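Local coordinates for putative Glycerophosphoryl diester phosphodiesterase (Silicibacter pomeroyi, PDB 3L12), which is a putative member of the glycerophosphoryl diester phosphodiesterase family, built on a TIM-barrel fold, that carries a bound magnesium ion, at residues 147-152 with 186-191; 161-166 with 190-195. One frame throughout, in Å; residues are numbered along the deposited sequence.

Contact 1 of 2, residues 147-152 with 186-191; sequences LLELKS and HSFDWA. With MG (magnesium ion), chain C.
Two backbone hydrogen bonds join these neighbouring parallel strands around His-186. His-186 N donates to Leu-148 O over 2.9 Å, from above the carbonyl plane, and His-186 O receives Leu-150 N at 2.8 Å, almost along the C=O axis; the CA-H of Glu-149 leans on that same oxygen. Past the bridge of Glu-149 with His-186, side chains take over. Ser-187 OG donates in the carbonyl plane to Leu-150 O (2.8 Å) and accepts from Asp-189 N, an ST turn. Farther on, Ser-152 OG reaches the anti lone pair of Asp-189 OD2 at 2.7 Å, while OD1 of this N-cap residue takes Leu-192 N. Ser-206 OG, on strand 205-209, hydrogen-bonds His-186 ND1.

Apolar contact centres on the imidazole of His-186. Leu-147 lays CG squarely over one face, 3.7 Å from the ring centroid, a CH-pi contact, while Glu-149 CB meets the ring edge at CD2.

Metal binding falls to Glu-149, whose extended chain (chi1 -169°, chi2 -176°) carries OE1 to within 2.0 Å of the magnesium. The other oxygen, Glu-149 OE2, accepts from a buttressing water at 2.7 Å; that water also donates to Leu-150 O and accepts from Phe-188 N, helping to fix the carboxylate's rotation. With Glu-50 and Asp-52 completing the protein ligands, this is a metal site at the C-terminal ends of TIM-barrel strands.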
# COMPACT_ATOMS: atom_id res chain seq x y z
N LEU A 147 3.69 -11.14 -16.03
CA LEU A 147 4.08 -12.52 -15.87
C LEU A 147 2.75 -13.21 -15.56
O LEU A 147 2.26 -13.23 -14.43
CB LEU A 147 5.08 -12.58 -14.73
CG LEU A 147 5.99 -13.74 -14.57
CD1 LEU A 147 6.86 -14.01 -15.88
CD2 LEU A 147 6.88 -13.52 -13.37
N LEU A 148 2.13 -13.74 -16.62
CA LEU A 148 0.78 -14.30 -16.56
C LEU A 148 0.89 -15.79 -16.29
O LEU A 148 1.28 -16.61 -17.15
CB LEU A 148 0.08 -13.97 -17.87
CG LEU A 148 -1.39 -14.29 -18.00
CD1 LEU A 148 -1.91 -13.54 -19.22
CD2 LEU A 148 -1.71 -15.81 -18.06
N GLU A 149 0.58 -16.15 -15.05
CA GLU A 149 0.70 -17.56 -14.61
C GLU A 149 -0.58 -18.31 -15.02
O GLU A 149 -1.66 -18.06 -14.45
CB GLU A 149 0.97 -17.71 -13.12
CG GLU A 149 1.34 -19.16 -12.80
CD GLU A 149 1.54 -19.51 -11.34
OE1 GLU A 149 1.84 -18.64 -10.52
OE2 GLU A 149 1.47 -20.75 -11.05
N LEU A 150 -0.46 -19.22 -15.97
CA LEU A 150 -1.56 -20.10 -16.32
C LEU A 150 -1.60 -21.23 -15.27
O LEU A 150 -0.61 -21.96 -15.14
CB LEU A 150 -1.35 -20.69 -17.69
CG LEU A 150 -1.51 -19.69 -18.86
CD1 LEU A 150 -0.15 -19.12 -19.18
CD2 LEU A 150 -2.12 -20.33 -20.09
N LYS A 151 -2.72 -21.32 -14.55
CA LYS A 151 -2.94 -22.30 -13.45
C LYS A 151 -3.95 -23.29 -13.97
O LYS A 151 -5.17 -23.04 -14.03
CB LYS A 151 -3.40 -21.60 -12.16
CG LYS A 151 -3.46 -22.49 -10.90
CD LYS A 151 -2.03 -22.74 -10.41
CE LYS A 151 -1.93 -23.19 -8.96
NZ LYS A 151 -1.97 -24.68 -8.91
N SER A 152 -3.43 -24.42 -14.42
CA SER A 152 -4.29 -25.50 -14.90
C SER A 152 -4.90 -26.27 -13.70
O SER A 152 -4.33 -26.29 -12.59
CB SER A 152 -3.47 -26.43 -15.76
OG SER A 152 -2.29 -26.73 -15.06
N HIS A 186 3.56 -17.96 -18.43
CA HIS A 186 4.30 -18.45 -17.26
C HIS A 186 3.55 -19.59 -16.59
O HIS A 186 2.34 -19.48 -16.41
CB HIS A 186 4.43 -17.18 -16.37
CG HIS A 186 5.07 -17.33 -15.03
ND1 HIS A 186 6.42 -17.50 -14.84
CD2 HIS A 186 4.53 -17.15 -13.79
CE1 HIS A 186 6.68 -17.48 -13.54
NE2 HIS A 186 5.55 -17.27 -12.89
N SER A 187 4.25 -20.68 -16.23
CA SER A 187 3.55 -21.79 -15.61
C SER A 187 4.44 -22.85 -15.01
O SER A 187 5.59 -23.04 -15.42
CB SER A 187 2.69 -22.51 -16.71
OG SER A 187 1.65 -23.31 -16.15
N PHE A 188 3.85 -23.56 -14.06
CA PHE A 188 4.40 -24.80 -13.57
C PHE A 188 4.09 -25.92 -14.56
O PHE A 188 4.75 -26.94 -14.55
CB PHE A 188 3.82 -25.24 -12.23
CG PHE A 188 4.48 -24.61 -11.02
CD1 PHE A 188 5.69 -25.08 -10.56
CD2 PHE A 188 3.86 -23.59 -10.36
CE1 PHE A 188 6.26 -24.53 -9.40
CE2 PHE A 188 4.46 -23.04 -9.21
CZ PHE A 188 5.63 -23.52 -8.76
N ASP A 189 3.04 -25.76 -15.36
CA ASP A 189 2.57 -26.80 -16.32
C ASP A 189 3.38 -26.62 -17.59
O ASP A 189 3.02 -25.84 -18.49
CB ASP A 189 1.06 -26.59 -16.54
CG ASP A 189 0.37 -27.76 -17.23
OD1 ASP A 189 1.03 -28.42 -18.02
OD2 ASP A 189 -0.85 -27.96 -16.95
N TRP A 190 4.49 -27.33 -17.67
CA TRP A 190 5.42 -27.18 -18.75
C TRP A 190 4.83 -27.67 -20.07
O TRP A 190 5.15 -27.13 -21.11
CB TRP A 190 6.70 -27.92 -18.38
CG TRP A 190 7.57 -27.24 -17.34
CD1 TRP A 190 7.20 -26.26 -16.47
CD2 TRP A 190 8.93 -27.57 -17.02
NE1 TRP A 190 8.27 -25.92 -15.67
CE2 TRP A 190 9.33 -26.72 -15.98
CE3 TRP A 190 9.86 -28.46 -17.56
CZ2 TRP A 190 10.63 -26.71 -15.47
CZ3 TRP A 190 11.14 -28.49 -17.03
CH2 TRP A 190 11.51 -27.60 -15.99
N ALA A 191 3.95 -28.68 -20.02
CA ALA A 191 3.33 -29.14 -21.25
C ALA A 191 2.46 -28.03 -21.79
O ALA A 191 2.44 -27.82 -22.98
CB ALA A 191 2.52 -30.46 -21.02
MG MG C . 1.33 -17.26 -9.22
O HOH W 1 1.25 -22.64 -12.92
O HOH W 2 0.74 -18.72 -7.79
O HOH W 3 0.64 -15.77 -7.94

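Contact 2 of 2, residues 161-166 with 190-195; sequences AARAEM and WALLGE
The axes of helical segments 161-166 and 190-195 approach to 10.0 Å and cross at -64°, steeply enough that contact is confined to a short patch. Their backbones come nearest at Ala-164 and Glu-195, whose CA atoms lie 6.8 Å apart, with Arg-163 opposite Leu-192, one residue back on 161-166 and about a turn back on 190-195.

Arg-163 spans the gap on the side of the first turn of 190-195. Its CG stands anti to the carbonyl carbon, and a bend at chi3 (51°) swings the guanidinium over Leu-192, so that CD1 of the leucine sits 3.9 Å above the guanidinium plane, displaced toward its rim. NH2 of Arg-163 brushes the Ala-191 methyl at 3.8 Å. The charge is answered elsewhere: NH1 forms a salt bridge with Asp-189, the residue just before the helix, while across the segments the group packs on the leucine and alanine side chains and the backbone N of Leu-192.

Leu-192 is the wedge between the helices. With CG anti to its backbone N, Leu-192 sends CD1 to 3.7 Å from Arg-163 O, while CD2 meets the selenium of Met-166, a selenomethionine, at 4.4 Å on the buried side. Glu-195 folds at chi2 (62°) and lays its carboxylate beside Ala-164, OE2 lying 3.8 Å from the methyl CB. Gln-199 binds that oxygen and also Ala-164 O, and Arg-198 pairs with OE1.

Val-167, a turn along helix 160-176, extends the apolar seam against Leu-192 and Glu-195. The pair thus joins two successive helices of the barrel's outer layer, outside strands 145-150 and 183-187.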
# COMPACT_ATOMS: atom_id res chain seq x y z
N ALA A 161 -8.12 -31.07 -25.38
CA ALA A 161 -8.91 -30.01 -26.02
C ALA A 161 -9.23 -28.87 -25.05
O ALA A 161 -9.05 -27.72 -25.40
CB ALA A 161 -10.20 -30.57 -26.65
N ALA A 162 -9.69 -29.21 -23.84
CA ALA A 162 -9.96 -28.19 -22.81
C ALA A 162 -8.71 -27.41 -22.43
O ALA A 162 -8.78 -26.20 -22.21
CB ALA A 162 -10.55 -28.83 -21.55
N ARG A 163 -7.58 -28.09 -22.31
CA ARG A 163 -6.33 -27.40 -21.98
C ARG A 163 -5.93 -26.42 -23.11
O ARG A 163 -5.52 -25.28 -22.83
CB ARG A 163 -5.22 -28.42 -21.72
CG ARG A 163 -5.45 -29.24 -20.44
CD ARG A 163 -4.55 -30.48 -20.38
NE ARG A 163 -3.14 -30.17 -20.61
CZ ARG A 163 -2.32 -29.58 -19.73
NH1 ARG A 163 -2.76 -29.21 -18.53
NH2 ARG A 163 -1.04 -29.36 -20.06
N ALA A 164 -6.12 -26.83 -24.36
CA ALA A 164 -5.83 -25.97 -25.52
C ALA A 164 -6.80 -24.79 -25.54
O ALA A 164 -6.45 -23.67 -25.94
CB ALA A 164 -5.94 -26.75 -26.86
N GLU A 165 -8.05 -25.06 -25.13
CA GLU A 165 -9.08 -24.03 -25.05
C GLU A 165 -8.70 -22.97 -24.02
O GLU A 165 -8.97 -21.79 -24.21
CB GLU A 165 -10.43 -24.62 -24.71
CG GLU A 165 -11.09 -25.37 -25.88
CD GLU A 165 -12.26 -26.22 -25.43
OE1 GLU A 165 -12.73 -26.04 -24.30
OE2 GLU A 165 -12.70 -27.08 -26.22
N MSE A 166 -8.11 -23.39 -22.91
CA MSE A 166 -7.66 -22.43 -21.87
C MSE A 166 -6.67 -21.46 -22.49
O MSE A 166 -6.80 -20.24 -22.37
CB MSE A 166 -7.03 -23.14 -20.70
CG MSE A 166 -6.28 -22.17 -19.77
SE MSE A 166 -5.79 -22.95 -18.10
CE MSE A 166 -5.70 -21.29 -17.26
N TRP A 190 4.49 -27.33 -17.67
CA TRP A 190 5.42 -27.18 -18.75
C TRP A 190 4.83 -27.67 -20.07
O TRP A 190 5.15 -27.13 -21.11
CB TRP A 190 6.70 -27.92 -18.38
CG TRP A 190 7.57 -27.24 -17.34
CD1 TRP A 190 7.20 -26.26 -16.47
CD2 TRP A 190 8.93 -27.57 -17.02
NE1 TRP A 190 8.27 -25.92 -15.67
CE2 TRP A 190 9.33 -26.72 -15.98
CE3 TRP A 190 9.86 -28.46 -17.56
CZ2 TRP A 190 10.63 -26.71 -15.47
CZ3 TRP A 190 11.14 -28.49 -17.03
CH2 TRP A 190 11.51 -27.60 -15.99
N ALA A 191 3.95 -28.68 -20.02
CA ALA A 191 3.33 -29.14 -21.25
C ALA A 191 2.46 -28.03 -21.79
O ALA A 191 2.44 -27.82 -22.98
CB ALA A 191 2.52 -30.46 -21.02
N LEU A 192 1.76 -27.32 -20.90
CA LEU A 192 0.91 -26.20 -21.29
C LEU A 192 1.73 -25.09 -21.95
O LEU A 192 1.24 -24.44 -22.87
CB LEU A 192 0.10 -25.65 -20.10
CG LEU A 192 -1.18 -24.85 -20.40
CD1 LEU A 192 -2.26 -25.72 -21.07
CD2 LEU A 192 -1.74 -24.19 -19.10
N LEU A 193 2.97 -24.88 -21.50
CA LEU A 193 3.84 -23.87 -22.10
C LEU A 193 4.18 -24.26 -23.55
O LEU A 193 4.34 -23.41 -24.40
CB LEU A 193 5.10 -23.62 -21.25
CG LEU A 193 4.86 -23.02 -19.89
CD1 LEU A 193 6.16 -23.03 -19.07
CD2 LEU A 193 4.27 -21.58 -20.01
N GLY A 194 4.27 -25.56 -23.83
CA GLY A 194 4.47 -26.02 -25.20
C GLY A 194 3.29 -25.63 -26.07
O GLY A 194 3.48 -25.27 -27.23
N GLU A 195 2.09 -25.74 -25.52
CA GLU A 195 0.86 -25.36 -26.21
C GLU A 195 0.81 -23.83 -26.39
O GLU A 195 0.45 -23.36 -27.46
CB GLU A 195 -0.36 -25.90 -25.49
CG GLU A 195 -1.72 -25.62 -26.15
CD GLU A 195 -1.88 -26.24 -27.53
OE1 GLU A 195 -1.25 -27.29 -27.82
OE2 GLU A 195 -2.63 -25.65 -28.35

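How the contacts relate
Contact 1 belongs to the buried barrel wall and contact 2 to the helical layer outside it, their centres about 9 Å apart. The second segment of contact 1 runs into helix 190-199, where contact 2 takes over, and together they sample the beta-alpha-beta unit of strand 145-150, helix 160-176 and strand 183-187. Polar bonds, water and metal dominate the strand ends; between the helices, weaker contacts of methyls, selenium and the flat of a guanidinium prevail. Among the links between the layers are the Asp-189 to Arg-163 salt bridge and Leu-192 CD2 packing on Leu-150 CB at 3.8 Å. The general lesson is that barrel wall and helical coat are joined by side chains while differing in chemistry.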